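Local structure of FEZ-1 protein (Fluoribacter gormanii, 5WCK) at residues L145-T150 / A193-H198; I69-F74 / R151-W156; V170-I175 / N244-K249. The protein probably hydrolyses the beta-lactam ring of antibiotics as a monomeric, two-zinc metallo-beta-lactamase of subclass B3. The protein carries 2 engineered substitutions. All coordinates share one frame; numbering follows the deposited sequence.

Contact 1 of 3, residues L145-T150 / A193-H198. With ZN (zinc ion), chain D.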
loop_
_atom_site.group_PDB
_atom_site.type_symbol
_atom_site.label_atom_id
_atom_site.label_comp_id
_atom_site.label_asym_id
_atom_site.label_seq_id
_atom_site.Cartn_x
_atom_site.Cartn_y
_atom_site.Cartn_z
ATOM N N LEU A 145 7.263 7.688 -5.189
ATOM C CA LEU A 145 6.461 7.474 -6.374
ATOM C C LEU A 145 7.055 6.295 -7.155
ATOM O O LEU A 145 8.186 6.376 -7.671
ATOM C CB LEU A 145 6.430 8.762 -7.200
ATOM C CG LEU A 145 5.619 8.731 -8.489
ATOM C CD1 LEU A 145 4.182 8.370 -8.258
ATOM C CD2 LEU A 145 5.719 10.071 -9.196
ATOM N N THR A 146 6.266 5.226 -7.247
ATOM C CA THR A 146 6.606 4.047 -8.014
ATOM C C THR A 146 5.448 3.776 -8.956
ATOM O O THR A 146 4.616 2.904 -8.709
ATOM C CB THR A 146 6.910 2.859 -7.093
ATOM O OG1 THR A 146 5.810 2.574 -6.227
ATOM C CG2 THR A 146 8.158 3.133 -6.281
ATOM N N PRO A 147 5.344 4.579 -10.034
ATOM C CA PRO A 147 4.161 4.561 -10.885
ATOM C C PRO A 147 4.142 3.418 -11.896
ATOM O O PRO A 147 5.127 2.695 -12.083
ATOM C CB PRO A 147 4.274 5.917 -11.585
ATOM C CG PRO A 147 5.760 6.098 -11.771
ATOM C CD PRO A 147 6.368 5.519 -10.514
ATOM N N GLY A 148 2.981 3.278 -12.526
ATOM C CA GLY A 148 2.722 2.263 -13.547
ATOM C C GLY A 148 1.428 1.528 -13.257
ATOM O O GLY A 148 0.450 1.619 -14.021
ATOM N N HIS A 149 1.393 0.835 -12.107
ATOM C CA HIS A 149 0.190 0.146 -11.650
ATOM C C HIS A 149 -0.971 1.136 -11.506
ATOM O O HIS A 149 -2.106 0.828 -11.883
ATOM C CB HIS A 149 0.471 -0.663 -10.375
ATOM C CG HIS A 149 -0.724 -1.413 -9.916
ATOM N ND1 HIS A 149 -1.083 -2.643 -10.438
ATOM C CD2 HIS A 149 -1.675 -1.071 -9.022
ATOM C CE1 HIS A 149 -2.221 -3.035 -9.855
ATOM N NE2 HIS A 149 -2.603 -2.084 -8.980
ATOM N N THR A 150 -0.684 2.280 -10.881
ATOM C CA THR A 150 -1.492 3.485 -10.991
ATOM C C THR A 150 -0.539 4.639 -11.252
ATOM O O THR A 150 0.678 4.510 -11.127
ATOM C CB THR A 150 -2.342 3.778 -9.744
ATOM O OG1 THR A 150 -1.463 4.182 -8.693
ATOM C CG2 THR A 150 -3.215 2.624 -9.323
ATOM N N ALA A 193 4.546 2.484 -19.624
ATOM C CA ALA A 193 5.712 1.570 -19.634
ATOM C C ALA A 193 6.959 2.293 -19.088
ATOM O O ALA A 193 7.732 1.718 -18.314
ATOM C CB ALA A 193 5.946 0.991 -21.013
ATOM N N GLU A 194 7.143 3.573 -19.426
ATOM C CA GLU A 194 8.281 4.334 -18.903
ATOM C C GLU A 194 8.191 4.410 -17.373
ATOM O O GLU A 194 9.212 4.342 -16.667
ATOM C CB GLU A 194 8.310 5.725 -19.530
ATOM C CG GLU A 194 8.501 5.686 -21.040
ATOM C CD GLU A 194 8.382 7.058 -21.685
ATOM O OE1 GLU A 194 9.012 7.996 -21.156
ATOM O OE2 GLU A 194 7.642 7.195 -22.690
ATOM N N ASP A 195 6.962 4.542 -16.867
ATOM C CA ASP A 195 6.695 4.635 -15.436
ATOM C C ASP A 195 7.051 3.320 -14.722
ATOM O O ASP A 195 7.739 3.344 -13.693
ATOM C CB ASP A 195 5.248 5.074 -15.187
ATOM C CG ASP A 195 5.061 6.588 -15.222
ATOM O OD1 ASP A 195 6.030 7.329 -15.560
ATOM O OD2 ASP A 195 3.939 7.031 -14.910
ATOM N N TYR A 196 6.591 2.186 -15.253
ATOM C CA TYR A 196 6.964 0.877 -14.682
ATOM C C TYR A 196 8.493 0.734 -14.666
ATOM O O TYR A 196 9.063 0.213 -13.682
ATOM C CB TYR A 196 6.348 -0.280 -15.474
ATOM C CG TYR A 196 4.938 -0.667 -15.103
ATOM C CD1 TYR A 196 4.686 -1.473 -14.006
ATOM C CD2 TYR A 196 3.856 -0.328 -15.899
ATOM C CE1 TYR A 196 3.403 -1.900 -13.682
ATOM C CE2 TYR A 196 2.559 -0.699 -15.566
ATOM C CZ TYR A 196 2.334 -1.516 -14.465
ATOM O OH TYR A 196 1.065 -1.941 -14.149
ATOM N N LYS A 197 9.148 1.152 -15.749
ATOM C CA LYS A 197 10.618 1.009 -15.832
ATOM C C LYS A 197 11.301 1.847 -14.757
ATOM O O LYS A 197 12.253 1.402 -14.114
ATOM C CB LYS A 197 11.105 1.342 -17.244
ATOM C CG LYS A 197 10.649 0.328 -18.277
ATOM C CD LYS A 197 10.890 0.742 -19.715
ATOM C CE LYS A 197 10.173 -0.142 -20.710
ATOM N NZ LYS A 197 10.453 0.316 -22.100
ATOM N N HIS A 198 10.788 3.052 -14.534
ATOM C CA HIS A 198 11.291 3.903 -13.473
ATOM C C HIS A 198 11.087 3.235 -12.113
ATOM O O HIS A 198 11.989 3.235 -11.276
ATOM C CB HIS A 198 10.626 5.284 -13.516
ATOM C CG HIS A 198 11.058 6.160 -12.400
ATOM N ND1 HIS A 198 12.340 6.684 -12.330
ATOM C CD2 HIS A 198 10.409 6.574 -11.296
ATOM C CE1 HIS A 198 12.436 7.413 -11.228
ATOM N NE2 HIS A 198 11.292 7.346 -10.571
HETATM ZN ZN ZN D . -4.311 -1.964 -7.801
HETATM O O HOH W 1 10.182 8.011 -7.984
HETATM O O HOH W 2 -5.221 -3.345 -6.733
#
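The loop 145-150, which leads from strand 139-145 into the zinc site, packs on helix 192-204 through two groups, Tyr196 against the backbone of Gly148 and Pro147 against Asp195. The side chain of Tyr196 starts off away from the loop, but chi1 of -85° sets CG anti to the carbonyl carbon and brings the ring face against Gly148. From CB outward, CG and CD2 face Gly148 CA. That CA stands over the ring face, 3.7 Å from the Tyr196 centroid, as a CH-pi contact. Farther out, Tyr196 CZ reaches Gly148 C at 3.4 Å. At the tip, Tyr196 OH comes to 3.4 Å from His149 CA and hydrogen-bonds to Gly176 O.

Beside this CH-pi contact, Pro147 and Asp195 cross at about a right angle. Pro147 CG lies 3.6 Å from Asp195 CB, and Pro147 CB meets the carboxylate at OD2. The same OD2 is bonded by Tyr189. At the outer end the link is wet: water 1 donates a hydrogen bond to Leu145 O at 2.6 Å and lies in the ring plane of His198, 2.9 Å from NE2.

His149 turns its ring away from the helix, CG anti to the backbone N (chi1 -178°). His149 NE2 binds zinc at 2.1 Å; His71, His73 and water 2 are the other ligands of the metal. His149 ND1 bonds to Gly176 O, the same carbonyl that takes Tyr196 OH. This carbonyl therefore fixes the rotation of the imidazole and probably makes NE2 a better zinc donor. Gly176 O is the second-shell acceptor, and Tyr196 OH helps hold it in place.

Contact 2 of 3, residues I69-F74 / R151-W156. With ZN (zinc ion), chain D.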
loop_
_atom_site.group_PDB
_atom_site.type_symbol
_atom_site.label_atom_id
_atom_site.label_comp_id
_atom_site.label_asym_id
_atom_site.label_seq_id
_atom_site.Cartn_x
_atom_site.Cartn_y
_atom_site.Cartn_z
ATOM N N ILE A 69 -2.692 5.717 1.620
ATOM C CA ILE A 69 -2.967 4.568 0.799
ATOM C C ILE A 69 -1.718 4.170 0.012
ATOM O O ILE A 69 -0.831 4.993 -0.289
ATOM C CB ILE A 69 -4.155 4.807 -0.142
ATOM C CG1 ILE A 69 -3.940 6.011 -1.060
ATOM C CG2 ILE A 69 -5.445 4.897 0.659
ATOM C CD1 ILE A 69 -5.007 6.203 -2.128
ATOM N N SER A 70 -1.698 2.896 -0.404
ATOM C CA SER A 70 -0.676 2.401 -1.331
ATOM C C SER A 70 -0.913 2.948 -2.747
ATOM O O SER A 70 0.010 3.356 -3.422
ATOM C CB SER A 70 -0.661 0.896 -1.374
ATOM O OG SER A 70 -0.171 0.366 -0.145
ATOM N N HIS A 71 -2.155 2.851 -3.213
ATOM C CA HIS A 71 -2.492 3.362 -4.534
ATOM C C HIS A 71 -4.015 3.469 -4.670
ATOM O O HIS A 71 -4.753 2.881 -3.900
ATOM C CB HIS A 71 -1.858 2.510 -5.649
ATOM C CG HIS A 71 -2.368 1.120 -5.804
ATOM N ND1 HIS A 71 -1.695 0.003 -5.299
ATOM C CD2 HIS A 71 -3.449 0.640 -6.452
ATOM C CE1 HIS A 71 -2.347 -1.089 -5.654
ATOM N NE2 HIS A 71 -3.421 -0.733 -6.370
ATOM N N ALA A 72 -4.442 4.231 -5.685
ATOM C CA ALA A 72 -5.857 4.592 -5.873
ATOM C C ALA A 72 -6.596 3.529 -6.695
ATOM O O ALA A 72 -6.945 3.758 -7.842
ATOM C CB ALA A 72 -5.960 5.962 -6.515
ATOM N N HIS A 73 -6.830 2.368 -6.083
ATOM C CA HIS A 73 -7.777 1.370 -6.541
ATOM C C HIS A 73 -8.737 1.045 -5.390
ATOM O O HIS A 73 -8.390 1.164 -4.212
ATOM C CB HIS A 73 -7.080 0.104 -7.039
ATOM C CG HIS A 73 -6.510 0.206 -8.410
ATOM N ND1 HIS A 73 -5.466 -0.622 -8.856
ATOM C CD2 HIS A 73 -6.837 1.003 -9.455
ATOM C CE1 HIS A 73 -5.206 -0.321 -10.119
ATOM N NE2 HIS A 73 -5.996 0.686 -10.498
ATOM N N PHE A 74 -9.948 0.619 -5.752
ATOM C CA PHE A 74 -10.999 0.378 -4.756
ATOM C C PHE A 74 -10.558 -0.576 -3.638
ATOM O O PHE A 74 -11.005 -0.416 -2.490
ATOM C CB PHE A 74 -12.282 -0.150 -5.420
ATOM C CG PHE A 74 -12.187 -1.578 -5.879
ATOM C CD1 PHE A 74 -11.644 -1.897 -7.112
ATOM C CD2 PHE A 74 -12.586 -2.616 -5.053
ATOM C CE1 PHE A 74 -11.507 -3.216 -7.516
ATOM C CE2 PHE A 74 -12.453 -3.935 -5.458
ATOM C CZ PHE A 74 -11.908 -4.236 -6.687
ATOM N N ARG A 151 -1.091 5.772 -11.685
ATOM C CA ARG A 151 -0.240 6.910 -12.026
ATOM C C ARG A 151 0.541 7.385 -10.797
ATOM O O ARG A 151 1.665 7.876 -10.937
ATOM C CB ARG A 151 -1.105 8.072 -12.514
ATOM C CG ARG A 151 -1.892 7.792 -13.781
ATOM C CD ARG A 151 -2.770 8.991 -14.081
ATOM N NE ARG A 151 -3.575 8.889 -15.288
ATOM C CZ ARG A 151 -3.160 9.145 -16.518
ATOM N NH1 ARG A 151 -1.889 9.447 -16.750
ATOM N NH2 ARG A 151 -4.040 9.070 -17.518
ATOM N N GLY A 152 -0.073 7.267 -9.609
ATOM C CA GLY A 152 0.510 7.778 -8.373
ATOM C C GLY A 152 0.815 6.712 -7.336
ATOM O O GLY A 152 0.938 7.041 -6.160
ATOM N N CYS A 153 0.997 5.464 -7.759
ATOM C CA CYS A 153 1.263 4.383 -6.819
ATOM C C CYS A 153 2.450 4.763 -5.937
ATOM O O CYS A 153 3.486 5.251 -6.447
ATOM C CB CYS A 153 1.573 3.106 -7.578
ATOM S SG CYS A 153 1.863 1.725 -6.448
ATOM N N THR A 154 2.267 4.550 -4.630
ATOM C CA THR A 154 3.190 4.999 -3.592
ATOM C C THR A 154 3.751 3.772 -2.876
ATOM O O THR A 154 3.003 2.969 -2.361
ATOM C CB THR A 154 2.511 5.955 -2.605
ATOM O OG1 THR A 154 1.957 7.033 -3.369
ATOM C CG2 THR A 154 3.457 6.487 -1.543
ATOM N N THR A 155 5.079 3.717 -2.802
ATOM C CA THR A 155 5.787 2.780 -1.955
ATOM C C THR A 155 6.222 3.557 -0.710
ATOM O O THR A 155 6.956 4.544 -0.811
ATOM C CB THR A 155 6.972 2.175 -2.705
ATOM O OG1 THR A 155 6.439 1.309 -3.715
ATOM C CG2 THR A 155 7.877 1.366 -1.798
ATOM N N TRP A 156 5.752 3.116 0.446
ATOM C CA TRP A 156 5.969 3.807 1.715
ATOM C C TRP A 156 7.173 3.194 2.426
ATOM O O TRP A 156 7.243 1.987 2.526
ATOM C CB TRP A 156 4.708 3.725 2.590
ATOM C CG TRP A 156 3.575 4.603 2.140
ATOM C CD1 TRP A 156 2.428 4.258 1.481
ATOM C CD2 TRP A 156 3.525 6.019 2.315
ATOM N NE1 TRP A 156 1.672 5.375 1.212
ATOM C CE2 TRP A 156 2.312 6.468 1.745
ATOM C CE3 TRP A 156 4.385 6.932 2.923
ATOM C CZ2 TRP A 156 1.976 7.822 1.761
ATOM C CZ3 TRP A 156 4.035 8.261 2.953
ATOM C CH2 TRP A 156 2.851 8.693 2.361
HETATM ZN ZN ZN D . -4.311 -1.964 -7.801
HETATM O O HOH W 3 2.472 1.226 -0.258
HETATM O O HOH W 2 -5.221 -3.345 -6.733
#
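Two nearly straight hydrogen bonds hold the zinc-binding loop 69-74 to the start of strand 154-162. Thr154 N gives one to Ser70 O, 2.8 Å long and almost along the C=O axis. Trp156 gives the other from its side chain: NE1 reaches Ile69 O at 2.9 Å. The acceptor lies in the indole plane, but NE1 stands well above the carbonyl plane of Ile69. Thr154 CG2 rests over one indole face, and Thr154 OG1 bonds back to Gly152 O.

Next to these bonds the packing is close. His71 CB sits 3.8 Å from Cys153 CA, and Cys153 SG lies obliquely to the imidazole.

The looser side is bridged by water 3. It accepts from Ser70 OG and donates to Thr154 O, both at 2.8 Å. Beyond Cys153 the segments part, and the loop turns at Ala72, the centre of an inverse gamma turn.

His71 NE2 and His73 ND1 both bind zinc, each at 2.1 Å. His71 ND1 donates a hydrogen bond to Gly173 O, which fixes that ring. His149 and water 2 complete the site. This is the His-X-His-X-Asp-His motif of the metallo-beta-lactamase fold, which follows strand 64-68 and runs from the loop into helix 74-77, with His73 as N-cap.

Contact 3 of 3, residues V170-I175 / N244-K249. With SO4 (sulfate ion), chain J.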
loop_
_atom_site.group_PDB
_atom_site.type_symbol
_atom_site.label_atom_id
_atom_site.label_comp_id
_atom_site.label_asym_id
_atom_site.label_seq_id
_atom_site.Cartn_x
_atom_site.Cartn_y
_atom_site.Cartn_z
ATOM N N VAL A 170 9.642 -1.369 3.964
ATOM C CA VAL A 170 9.203 -0.977 2.654
ATOM C C VAL A 170 7.829 -1.621 2.417
ATOM O O VAL A 170 7.723 -2.830 2.357
ATOM C CB VAL A 170 10.190 -1.415 1.559
ATOM C CG1 VAL A 170 9.665 -1.023 0.189
ATOM C CG2 VAL A 170 11.594 -0.878 1.770
ATOM N N ILE A 171 6.797 -0.785 2.273
ATOM C CA ILE A 171 5.468 -1.267 1.862
ATOM C C ILE A 171 5.330 -1.033 0.349
ATOM O O ILE A 171 5.015 0.088 -0.098
ATOM C CB ILE A 171 4.344 -0.587 2.671
ATOM C CG1 ILE A 171 4.546 -0.680 4.185
ATOM C CG2 ILE A 171 2.977 -1.146 2.280
ATOM C CD1 ILE A 171 3.666 0.261 5.016
ATOM N N ILE A 172 5.618 -2.069 -0.436
ATOM C CA ILE A 172 5.580 -1.981 -1.898
ATOM C C ILE A 172 4.139 -1.680 -2.320
ATOM O O ILE A 172 3.198 -2.395 -1.946
ATOM C CB ILE A 172 6.142 -3.260 -2.546
ATOM C CG1 ILE A 172 7.623 -3.437 -2.193
ATOM C CG2 ILE A 172 5.934 -3.225 -4.049
ATOM C CD1 ILE A 172 8.279 -4.699 -2.701
ATOM N N GLY A 173 3.946 -0.591 -3.050
ATOM C CA GLY A 173 2.578 -0.165 -3.417
ATOM C C GLY A 173 1.841 -1.117 -4.339
ATOM O O GLY A 173 0.633 -1.273 -4.164
ATOM N N SER A 174 2.598 -1.595 -5.327
ATOM C CA SER A 174 2.354 -2.582 -6.421
ATOM C C SER A 174 3.110 -2.167 -7.678
ATOM O O SER A 174 2.994 -1.035 -8.050
ATOM C CB SER A 174 0.921 -2.800 -6.870
ATOM O OG SER A 174 0.865 -3.667 -7.973
ATOM N N ILE A 175 3.761 -3.132 -8.328
ATOM C CA ILE A 175 4.328 -2.935 -9.699
ATOM C C ILE A 175 3.756 -4.053 -10.597
ATOM O O ILE A 175 4.386 -4.435 -11.549
ATOM C CB ILE A 175 5.855 -2.789 -9.783
ATOM C CG1 ILE A 175 6.570 -3.933 -9.082
ATOM C CG2 ILE A 175 6.280 -1.444 -9.239
ATOM C CD1 ILE A 175 7.972 -4.070 -9.579
ATOM N N ASN A 244 14.181 -10.597 -4.227
ATOM C CA ASN A 244 13.737 -11.579 -5.192
ATOM C C ASN A 244 12.350 -11.207 -5.726
ATOM O O ASN A 244 12.051 -11.422 -6.900
ATOM C CB ASN A 244 13.709 -12.971 -4.569
ATOM C CG ASN A 244 15.080 -13.568 -4.353
ATOM O OD1 ASN A 244 16.087 -13.064 -4.862
ATOM N ND2 ASN A 244 15.117 -14.621 -3.549
ATOM N N TYR A 245 11.489 -10.651 -4.861
ATOM C CA TYR A 245 10.133 -10.269 -5.283
ATOM C C TYR A 245 10.192 -9.113 -6.279
ATOM O O TYR A 245 9.538 -9.132 -7.309
ATOM C CB TYR A 245 9.260 -9.889 -4.083
ATOM C CG TYR A 245 7.904 -9.367 -4.496
ATOM C CD1 TYR A 245 6.913 -10.231 -4.927
ATOM C CD2 TYR A 245 7.616 -8.010 -4.506
ATOM C CE1 TYR A 245 5.678 -9.763 -5.347
ATOM C CE2 TYR A 245 6.378 -7.531 -4.909
ATOM C CZ TYR A 245 5.407 -8.405 -5.337
ATOM O OH TYR A 245 4.186 -7.985 -5.780
ATOM N N ILE A 246 10.984 -8.094 -5.957
ATOM C CA ILE A 246 11.164 -6.967 -6.879
ATOM C C ILE A 246 11.704 -7.472 -8.221
ATOM O O ILE A 246 11.214 -7.099 -9.307
ATOM C CB ILE A 246 12.047 -5.885 -6.246
ATOM C CG1 ILE A 246 11.301 -5.172 -5.112
ATOM C CG2 ILE A 246 12.516 -4.901 -7.313
ATOM C CD1 ILE A 246 12.196 -4.478 -4.124
ATOM N N GLU A 247 12.720 -8.334 -8.196
ATOM C CA GLU A 247 13.282 -8.869 -9.450
ATOM C C GLU A 247 12.236 -9.687 -10.224
ATOM O O GLU A 247 12.149 -9.583 -11.434
ATOM C CB GLU A 247 14.532 -9.719 -9.178
ATOM C CG GLU A 247 15.180 -10.265 -10.427
ATOM C CD GLU A 247 15.979 -9.284 -11.276
ATOM O OE1 GLU A 247 16.157 -8.135 -10.847
ATOM O OE2 GLU A 247 16.426 -9.677 -12.376
ATOM N N GLN A 248 11.423 -10.482 -9.525
ATOM C CA GLN A 248 10.382 -11.271 -10.159
ATOM C C GLN A 248 9.354 -10.353 -10.843
ATOM O O GLN A 248 8.947 -10.606 -11.947
ATOM C CB GLN A 248 9.670 -12.176 -9.155
ATOM C CG GLN A 248 8.593 -13.044 -9.794
ATOM C CD GLN A 248 9.201 -14.031 -10.759
ATOM O OE1 GLN A 248 10.114 -14.784 -10.412
ATOM N NE2 GLN A 248 8.726 -14.010 -11.996
ATOM N N LYS A 249 8.904 -9.302 -10.150
ATOM C CA LYS A 249 7.914 -8.409 -10.719
ATOM C C LYS A 249 8.533 -7.606 -11.871
ATOM O O LYS A 249 7.840 -7.308 -12.851
ATOM C CB LYS A 249 7.276 -7.511 -9.661
ATOM C CG LYS A 249 6.445 -8.237 -8.617
ATOM C CD LYS A 249 5.425 -9.230 -9.182
ATOM C CE LYS A 249 4.468 -8.628 -10.186
ATOM N NZ LYS A 249 3.587 -9.686 -10.747
HETATM S S SO4 J . 2.092 -10.716 -7.284
HETATM O O1 SO4 J . 0.782 -11.119 -6.743
HETATM O O2 SO4 J . 2.450 -9.358 -6.778
HETATM O O3 SO4 J . 3.125 -11.693 -6.861
HETATM O O4 SO4 J . 1.999 -10.674 -8.763
HETATM O O HOH W 4 5.156 -6.538 -13.094
HETATM O O HOH W 5 3.595 -5.824 -7.359
#
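Ile172 and Ile175, at the end of strand 165-172 and in the loop after it, point their CD1 methyls at the side of helix 239-262. Ile172 and Tyr245 slide past each other in opposite directions. Ile172 CD1 meets the ring at its edge, 3.8 Å from Tyr245 CD2. The same methyl touches Ile246 CG1 at 3.9 Å, where the two isoleucines cross obliquely. One methyl thus fits between two consecutive helix side chains. Ile175 and Lys249 likewise slide past each other in opposite directions, with Ile175 CD1 against Lys249 CB at 3.5 Å. Ile175 CG1 takes the crowded position between backbone N and carbonyl carbon (chi1 53°), which carries CD1 to the helix.

Lys249 then turns away. Its chi1 sets CG over one face of the Tyr245 ring, and bends at chi2 and chi3 then lead NZ to a sulfate, probably from the crystallisation liquor. Lys249 NZ bonds SO4 O4 at 2.7 Å and also forms a salt bridge with Asp252. Tyr245 has CG anti to the backbone N (chi1 175°). Its OH gives a very short bond, 2.4 Å, to SO4 O2, which lies in the ring plane.

Two waters finish the polar side. Water 5 accepts from Ile175 N and donates to Tyr245 OH. Water 4 donates both to Ile175 O and to Lys249 O, at 2.7 and 2.8 Å. Leu203 of helix 192-204 packs against both Ile175 and Ile246. The result is helix-on-sheet packing of the alpha-beta/beta-alpha sandwich of metallo-beta-lactamases, with helix 239-262, beside helix 192-204, packing on the end of strand 165-172 of the five-stranded sheet.

In the fold
Contacts 1 and 2 share a zinc ion, and their centres are about 11 Å apart. The centre of contact 3 is about 12 Å from that of contact 1 and about 13 Å from that of contact 2. Along the chain, contact 2 closes before contact 3 opens, while contact 1 interleaves with both. Strands 154-162 and 165-172 are neighbours in the five-stranded sheet, so contacts 2 and 3 meet there through Trp156 O and Ile171 N. Thr146 of contact 1 joins Thr155 of contact 2. Ser174 of contact 3 packs on His149, close to the metal. One zinc site thus draws ligands from two loops, and helices 192-204 and 239-262 back this part of the fold.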